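Local coordinates for protein small ribosomal subunit biogenesis GTPase RsgA (Thermotoga maritima, PDB 1U0L) that probably assists late maturation of the 30S ribosomal subunit, as a circularly permuted, zinc-binding GTPase thought to be stimulated by that subunit, at residues Thr101-Ile104 against Asp105-Val109; Arg134-Arg137 against Glu138-Ile142; Ile160-Leu163 against Lys164-Lys168. All coordinates share one frame; numbering follows the deposited sequence.

Contact 1: Thr101-Ile104 against Asp105-Val109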
loop_
_atom_site.group_PDB
_atom_site.type_symbol
_atom_site.label_atom_id
_atom_site.label_comp_id
_atom_site.label_asym_id
_atom_site.label_seq_id
_atom_site.Cartn_x
_atom_site.Cartn_y
_atom_site.Cartn_z
ATOM N N THR A 101 14.136 -5.332 8.807
ATOM C CA THR A 101 13.933 -3.922 8.497
ATOM C C THR A 101 14.118 -3.728 6.998
ATOM O O THR A 101 13.476 -2.872 6.392
ATOM C CB THR A 101 14.934 -3.008 9.235
ATOM O OG1 THR A 101 16.269 -3.356 8.847
ATOM C CG2 THR A 101 14.775 -3.144 10.746
ATOM N N TYR A 102 14.992 -4.530 6.396
ATOM C CA TYR A 102 15.232 -4.422 4.960
ATOM C C TYR A 102 13.939 -4.617 4.165
ATOM O O TYR A 102 13.621 -3.818 3.281
ATOM C CB TYR A 102 16.273 -5.446 4.508
ATOM C CG TYR A 102 16.435 -5.498 3.009
ATOM C CD1 TYR A 102 17.226 -4.563 2.341
ATOM C CD2 TYR A 102 15.772 -6.461 2.255
ATOM C CE1 TYR A 102 17.354 -4.586 0.957
ATOM C CE2 TYR A 102 15.886 -6.497 0.872
ATOM C CZ TYR A 102 16.679 -5.559 0.228
ATOM O OH TYR A 102 16.806 -5.589 -1.145
ATOM N N ILE A 103 13.206 -5.688 4.468
ATOM C CA ILE A 103 11.942 -5.948 3.789
ATOM C C ILE A 103 10.996 -4.796 4.073
ATOM O O ILE A 103 10.332 -4.301 3.167
ATOM C CB ILE A 103 11.293 -7.281 4.261
ATOM C CG1 ILE A 103 11.726 -8.415 3.330
ATOM C CG2 ILE A 103 9.764 -7.165 4.283
ATOM C CD1 ILE A 103 13.209 -8.624 3.300
ATOM N N ILE A 104 10.952 -4.361 5.330
ATOM C CA ILE A 104 10.094 -3.246 5.721
ATOM C C ILE A 104 10.376 -1.974 4.914
ATOM O O ILE A 104 9.447 -1.292 4.471
ATOM C CB ILE A 104 10.259 -2.882 7.208
ATOM C CG1 ILE A 104 9.792 -4.020 8.102
ATOM C CG2 ILE A 104 9.441 -1.656 7.525
ATOM C CD1 ILE A 104 9.883 -3.694 9.570
ATOM N N ASP A 105 11.652 -1.648 4.728
ATOM C CA ASP A 105 12.006 -0.443 3.991
ATOM C C ASP A 105 11.748 -0.566 2.496
ATOM O O ASP A 105 11.501 0.434 1.814
ATOM C CB ASP A 105 13.468 -0.057 4.258
ATOM C CG ASP A 105 13.696 0.343 5.701
ATOM O OD1 ASP A 105 12.711 0.785 6.354
ATOM O OD2 ASP A 105 14.849 0.224 6.180
ATOM N N LYS A 106 11.794 -1.791 1.983
ATOM C CA LYS A 106 11.534 -1.993 0.567
ATOM C C LYS A 106 10.041 -1.753 0.353
ATOM O O LYS A 106 9.621 -1.172 -0.656
ATOM C CB LYS A 106 11.930 -3.399 0.149
ATOM C CG LYS A 106 11.513 -3.743 -1.247
ATOM C CD LYS A 106 12.365 -4.823 -1.836
ATOM C CE LYS A 106 13.780 -4.318 -2.050
ATOM N NZ LYS A 106 14.605 -5.350 -2.758
ATOM N N PHE A 107 9.246 -2.181 1.329
ATOM C CA PHE A 107 7.804 -1.986 1.268
ATOM C C PHE A 107 7.485 -0.499 1.315
ATOM O O PHE A 107 6.694 -0.001 0.502
ATOM C CB PHE A 107 7.120 -2.708 2.425
ATOM C CG PHE A 107 6.664 -4.079 2.076
ATOM C CD1 PHE A 107 6.891 -5.145 2.938
ATOM C CD2 PHE A 107 6.003 -4.315 0.873
ATOM C CE1 PHE A 107 6.467 -6.436 2.605
ATOM C CE2 PHE A 107 5.572 -5.601 0.526
ATOM C CZ PHE A 107 5.807 -6.668 1.398
ATOM N N LEU A 108 8.106 0.204 2.266
ATOM C CA LEU A 108 7.898 1.640 2.405
ATOM C C LEU A 108 8.351 2.356 1.134
ATOM O O LEU A 108 7.658 3.242 0.645
ATOM C CB LEU A 108 8.661 2.173 3.622
ATOM C CG LEU A 108 8.134 1.686 4.974
ATOM C CD1 LEU A 108 9.092 2.086 6.079
ATOM C CD2 LEU A 108 6.748 2.258 5.229
ATOM N N VAL A 109 9.500 1.965 0.588
ATOM C CA VAL A 109 9.994 2.583 -0.636
ATOM C C VAL A 109 8.907 2.472 -1.706
ATOM O O VAL A 109 8.594 3.448 -2.389
ATOM C CB VAL A 109 11.286 1.900 -1.141
ATOM C CG1 VAL A 109 11.601 2.359 -2.554
ATOM C CG2 VAL A 109 12.450 2.245 -0.223
#
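T101-I104 and D105-V109 are the first turns of one continuous helix, 101-113. D105 N donates to T101 O at 2.8 Å, and K106 N, F107 N and L108 N repeat the i to i+4 bond to Y102 O, I103 O and I104 O. The L108 N to I104 O bond is the straightest of the four, with an N-H...O angle of 162°. A weak second bond also runs from K106 N to I103 O.

The side chains pair with the same spacing of four. Y102 and K106 run alongside each other and point the same way. With chi1 at 173° and 172°, both chains leave the helix in the same direction, and the lysine's bend at chi3 then brings NZ to the phenol oxygen, where NZ donates to Y102 OH at 2.7 Å. K290 makes a cation-pi contact with the same ring. Replacing Y102 by an alanine would probably leave K106 NZ without its hydroxyl acceptor and K290 without its ring.

On another side of the helix, I103 CG2 rests 3.8 Å from F107 CD1. I104 CG2 meets L108 CD1 at 4.0 Å, with both residues buried. They face strand 117-122: I104 packs on M120, and L108 on T118 and M120. D105 is buried too, but its carboxylate is satisfied from outside: OD1 by R284 and Y143, OD2 by N287. N287 also binds T101 OG1.

One face of this helix thus packs on the sheet, and another meets C-terminal helix 282-296. F107 reaches G176, at the start of the P-loop. The arrangement is that of the connecting helix in a beta-alpha-beta crossover, here between parallel strands 87-92 and 117-122 of the GTPase domain.

Contact 2: Arg134-Arg137 against Glu138-Ile142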
loop_
_atom_site.group_PDB
_atom_site.type_symbol
_atom_site.label_atom_id
_atom_site.label_comp_id
_atom_site.label_asym_id
_atom_site.label_seq_id
_atom_site.Cartn_x
_atom_site.Cartn_y
_atom_site.Cartn_z
ATOM N N ARG A 134 11.175 -6.154 23.229
ATOM C CA ARG A 134 12.328 -5.292 23.101
ATOM C C ARG A 134 12.521 -4.990 21.611
ATOM O O ARG A 134 12.774 -3.843 21.220
ATOM C CB ARG A 134 13.557 -5.985 23.679
ATOM C CG ARG A 134 14.693 -5.037 23.986
ATOM C CD ARG A 134 15.905 -5.802 24.447
ATOM N NE ARG A 134 15.524 -6.746 25.483
ATOM C CZ ARG A 134 16.186 -7.866 25.736
ATOM N NH1 ARG A 134 17.264 -8.161 25.016
ATOM N NH2 ARG A 134 15.756 -8.692 26.692
ATOM N N LYS A 135 12.389 -6.025 20.781
ATOM C CA LYS A 135 12.528 -5.866 19.343
ATOM C C LYS A 135 11.423 -4.940 18.831
ATOM O O LYS A 135 11.611 -4.201 17.855
ATOM C CB LYS A 135 12.463 -7.222 18.645
ATOM C CG LYS A 135 13.783 -7.975 18.665
ATOM C CD LYS A 135 13.721 -9.230 19.535
ATOM C CE LYS A 135 12.855 -10.336 18.896
ATOM N NZ LYS A 135 12.747 -11.586 19.726
ATOM N N VAL A 136 10.268 -4.985 19.486
ATOM C CA VAL A 136 9.169 -4.119 19.107
ATOM C C VAL A 136 9.609 -2.693 19.384
ATOM O O VAL A 136 9.577 -1.848 18.489
ATOM C CB VAL A 136 7.882 -4.411 19.921
ATOM C CG1 VAL A 136 6.864 -3.262 19.734
ATOM C CG2 VAL A 136 7.272 -5.750 19.468
ATOM N N ARG A 137 10.036 -2.426 20.614
ATOM C CA ARG A 137 10.476 -1.080 20.970
ATOM C C ARG A 137 11.564 -0.572 20.028
ATOM O O ARG A 137 11.801 0.636 19.938
ATOM C CB ARG A 137 10.972 -1.030 22.414
ATOM C CG ARG A 137 10.067 -0.207 23.328
ATOM C CD ARG A 137 10.521 -0.233 24.792
ATOM N NE ARG A 137 10.536 -1.586 25.367
ATOM C CZ ARG A 137 11.641 -2.270 25.675
ATOM N NH1 ARG A 137 12.849 -1.739 25.474
ATOM N NH2 ARG A 137 11.534 -3.494 26.185
ATOM N N GLU A 138 12.216 -1.487 19.314
ATOM C CA GLU A 138 13.267 -1.096 18.374
ATOM C C GLU A 138 12.664 -0.672 17.046
ATOM O O GLU A 138 13.257 0.108 16.303
ATOM C CB GLU A 138 14.241 -2.252 18.132
ATOM C CG GLU A 138 14.981 -2.704 19.357
ATOM C CD GLU A 138 16.199 -3.517 19.009
ATOM O OE1 GLU A 138 16.021 -4.580 18.381
ATOM O OE2 GLU A 138 17.328 -3.092 19.353
ATOM N N LEU A 139 11.493 -1.218 16.743
ATOM C CA LEU A 139 10.811 -0.893 15.509
ATOM C C LEU A 139 10.203 0.479 15.683
ATOM O O LEU A 139 10.294 1.327 14.793
ATOM C CB LEU A 139 9.736 -1.940 15.205
ATOM C CG LEU A 139 10.242 -3.236 14.557
ATOM C CD1 LEU A 139 9.143 -4.273 14.618
ATOM C CD2 LEU A 139 10.684 -2.988 13.109
ATOM N N GLU A 140 9.589 0.699 16.838
ATOM C CA GLU A 140 8.994 1.989 17.130
ATOM C C GLU A 140 10.156 2.981 17.143
ATOM O O GLU A 140 10.083 4.070 16.571
ATOM C CB GLU A 140 8.298 1.942 18.490
ATOM C CG GLU A 140 7.424 0.717 18.630
ATOM C CD GLU A 140 6.554 0.715 19.869
ATOM O OE1 GLU A 140 7.085 0.862 20.995
ATOM O OE2 GLU A 140 5.328 0.549 19.706
ATOM N N GLU A 141 11.250 2.580 17.774
ATOM C CA GLU A 141 12.440 3.416 17.847
ATOM C C GLU A 141 12.922 3.886 16.460
ATOM O O GLU A 141 13.510 4.952 16.330
ATOM C CB GLU A 141 13.560 2.635 18.544
ATOM C CG GLU A 141 14.587 3.509 19.224
ATOM C CD GLU A 141 13.933 4.569 20.079
ATOM O OE1 GLU A 141 13.306 4.230 21.116
ATOM O OE2 GLU A 141 14.045 5.748 19.676
ATOM N N ILE A 142 12.671 3.087 15.430
ATOM C CA ILE A 142 13.092 3.431 14.082
ATOM C C ILE A 142 12.016 4.131 13.288
ATOM O O ILE A 142 12.259 5.171 12.690
ATOM C CB ILE A 142 13.470 2.185 13.242
ATOM C CG1 ILE A 142 14.702 1.496 13.826
ATOM C CG2 ILE A 142 13.719 2.587 11.769
ATOM C CD1 ILE A 142 15.213 0.387 12.961
#
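E140 turns back along the helix toward V136 and R137, four and three residues earlier. The helix, 130-143, is the connection of a beta-alpha-beta unit between strands 117-122 and 149-151 of the GTPase domain.

E140 CB lies 4.0 Å from V136 O. CG comes closer, 3.4 Å from the same V136 O, because it is placed beside the backbone N and anti to the carbonyl carbon (chi1 -48°). The chain stays extended beyond CG. CD meets a methyl, V136 CG1, at 4.0 Å. At the tip OE2 stays near that methyl and takes a salt bridge from K151 NZ, on strand 149-151, which ties this helix to the edge of the sheet. OE1 turns to R137 and lies 3.9 Å from R137 CG, beside the aliphatic part of the arginine and its CA. The charged ends stay apart, with R137 NE 6.1 Å from E140 OE1.

V136 itself is buried, packed on V94 and Y128. Its carbonyl is gripped twice. E140 N donates to V136 O at 3.0 Å and nearly straight, at 165°, while L139 N donates to that oxygen at 2.7 Å from above the carbonyl plane.

Contact 3: Ile160-Leu163 against Lys164-Lys168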
loop_
_atom_site.group_PDB
_atom_site.type_symbol
_atom_site.label_atom_id
_atom_site.label_comp_id
_atom_site.label_asym_id
_atom_site.label_seq_id
_atom_site.Cartn_x
_atom_site.Cartn_y
_atom_site.Cartn_z
ATOM N N ILE A 160 -7.218 -3.134 17.016
ATOM C CA ILE A 160 -8.067 -3.105 15.831
ATOM C C ILE A 160 -8.931 -1.853 15.767
ATOM O O ILE A 160 -8.938 -1.152 14.753
ATOM C CB ILE A 160 -8.964 -4.376 15.730
ATOM C CG1 ILE A 160 -8.106 -5.585 15.377
ATOM C CG2 ILE A 160 -9.988 -4.237 14.596
ATOM C CD1 ILE A 160 -7.069 -5.909 16.400
ATOM N N GLU A 161 -9.644 -1.554 16.844
ATOM C CA GLU A 161 -10.497 -0.379 16.847
ATOM C C GLU A 161 -9.693 0.862 16.442
ATOM O O GLU A 161 -10.180 1.708 15.694
ATOM C CB GLU A 161 -11.149 -0.213 18.224
ATOM C CG GLU A 161 -12.680 -0.171 18.174
ATOM C CD GLU A 161 -13.305 -1.218 17.225
ATOM O OE1 GLU A 161 -13.163 -2.437 17.479
ATOM O OE2 GLU A 161 -13.942 -0.816 16.219
ATOM N N GLU A 162 -8.452 0.953 16.910
ATOM C CA GLU A 162 -7.612 2.082 16.558
ATOM C C GLU A 162 -7.261 2.004 15.082
ATOM O O GLU A 162 -7.100 3.025 14.432
ATOM C CB GLU A 162 -6.303 2.089 17.354
ATOM C CG GLU A 162 -5.410 3.280 16.998
ATOM C CD GLU A 162 -4.001 3.209 17.583
ATOM O OE1 GLU A 162 -3.838 2.751 18.737
ATOM O OE2 GLU A 162 -3.045 3.637 16.891
ATOM N N LEU A 163 -7.122 0.791 14.557
ATOM C CA LEU A 163 -6.763 0.625 13.157
ATOM C C LEU A 163 -7.955 0.907 12.258
ATOM O O LEU A 163 -7.794 1.351 11.120
ATOM C CB LEU A 163 -6.229 -0.784 12.897
ATOM C CG LEU A 163 -5.840 -1.103 11.443
ATOM C CD1 LEU A 163 -4.670 -0.216 11.029
ATOM C CD2 LEU A 163 -5.489 -2.577 11.293
ATOM N N LYS A 164 -9.154 0.638 12.763
ATOM C CA LYS A 164 -10.362 0.905 11.995
ATOM C C LYS A 164 -10.373 2.399 11.723
ATOM O O LYS A 164 -10.869 2.859 10.698
ATOM C CB LYS A 164 -11.602 0.540 12.798
ATOM C CG LYS A 164 -12.173 -0.826 12.502
ATOM C CD LYS A 164 -13.247 -1.165 13.523
ATOM C CE LYS A 164 -13.761 -2.575 13.345
ATOM N NZ LYS A 164 -14.521 -2.996 14.550
ATOM N N GLU A 165 -9.800 3.156 12.646
ATOM C CA GLU A 165 -9.767 4.592 12.487
ATOM C C GLU A 165 -9.032 5.072 11.241
ATOM O O GLU A 165 -9.388 6.107 10.701
ATOM C CB GLU A 165 -9.181 5.251 13.731
ATOM C CG GLU A 165 -9.916 6.513 14.091
ATOM C CD GLU A 165 -11.427 6.310 14.062
ATOM O OE1 GLU A 165 -11.932 5.508 14.882
ATOM O OE2 GLU A 165 -12.105 6.945 13.213
ATOM N N TYR A 166 -8.021 4.343 10.775
ATOM C CA TYR A 166 -7.296 4.775 9.578
ATOM C C TYR A 166 -7.929 4.262 8.306
ATOM O O TYR A 166 -7.761 4.860 7.247
ATOM C CB TYR A 166 -5.848 4.282 9.544
ATOM C CG TYR A 166 -4.956 4.774 10.633
ATOM C CD1 TYR A 166 -4.981 4.189 11.892
ATOM C CD2 TYR A 166 -4.097 5.842 10.418
ATOM C CE1 TYR A 166 -4.168 4.662 12.915
ATOM C CE2 TYR A 166 -3.284 6.328 11.434
ATOM C CZ TYR A 166 -3.330 5.732 12.679
ATOM O OH TYR A 166 -2.567 6.220 13.701
ATOM N N LEU A 167 -8.621 3.135 8.393
ATOM C CA LEU A 167 -9.223 2.552 7.210
ATOM C C LEU A 167 -10.455 3.307 6.750
ATOM O O LEU A 167 -10.773 3.314 5.561
ATOM C CB LEU A 167 -9.563 1.090 7.479
ATOM C CG LEU A 167 -8.353 0.238 7.862
ATOM C CD1 LEU A 167 -8.829 -1.170 8.204
ATOM C CD2 LEU A 167 -7.339 0.223 6.719
ATOM N N LYS A 168 -11.136 3.951 7.691
ATOM C CA LYS A 168 -12.341 4.718 7.393
ATOM C C LYS A 168 -12.227 5.551 6.129
ATOM O O LYS A 168 -11.249 6.280 5.944
ATOM C CB LYS A 168 -12.678 5.662 8.546
ATOM C CG LYS A 168 -13.544 5.078 9.633
ATOM C CD LYS A 168 -13.734 6.091 10.747
ATOM C CE LYS A 168 -14.781 5.634 11.745
ATOM N NZ LYS A 168 -14.448 4.309 12.336
#
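K164 N donates to I160 O at 2.7 Å, almost in line with the carbonyl bond. The same amide also makes a weak bond to E161 O. This is the first turn of the short helix 160-167. Farther on, L163 O takes Y166 N at 3.0 Å, from well above the carbonyl plane, and a weaker bond from L167 N at 3.4 Å. The i to i+3 bond is thus the shorter of the two near the helix end, and K168 is the first residue to leave helical geometry.

On the outer side, E161 and K164 lie alongside each other and point the same way. The K164 chain is extended beyond CG. The glutamate bends at chi2 (43°), which brings its carboxylate back to the lysine. K164 NZ forms a salt bridge with that carboxylate. Its bond to E161 OE1, at 3.3 Å, is weak, and OE2 is the nearer oxygen, though its position is less certain.

E162 and Y166 also run side by side. Their polar ends stay apart, with E162 OE2 4.1 Å from Y166 OH. The carboxylate and ring planes are 39° apart. The ring's CD1 lies 3.5 Å from E162 O, while L163 O sits at the ring edge, near its plane.

The inner side is apolar. L163 CG meets L167 CD1 at 4.4 Å. L163 packs on V121 and V150 of the sheet, Y166 on V119 and V150, and I160 and L167 on I189 of helix 182-189.

The helix connects edge strand 149-151 to strand 171-175, which runs directly into the P-loop. The guanine-binding N123-D126 motif comes before this helix and the P-loop after it, the reverse of the conventional order, as expected for a circularly permuted G domain.

Each contact lies within a single helix, so none closes a long loop. Along the chain they come in series, with no nesting or crossing. Strand 87-92 leads to contact 1 in helix 101-113, strand 117-122 to contact 2 in helix 130-143, and strand 149-151 to contact 3 in helix 160-167. Contacts 1 and 2 touch: I104 CD1 packs on L139 CD2 at 3.7 Å, and T101 CG2 meets I142 CD1 at 4.2 Å. Contact 3 touches neither; its nearest atoms are about 9 Å from contact 2 and about 12 Å from contact 1. All three helices belong to the GTPase domain, and C-terminal helix 282-296 packs against the first two.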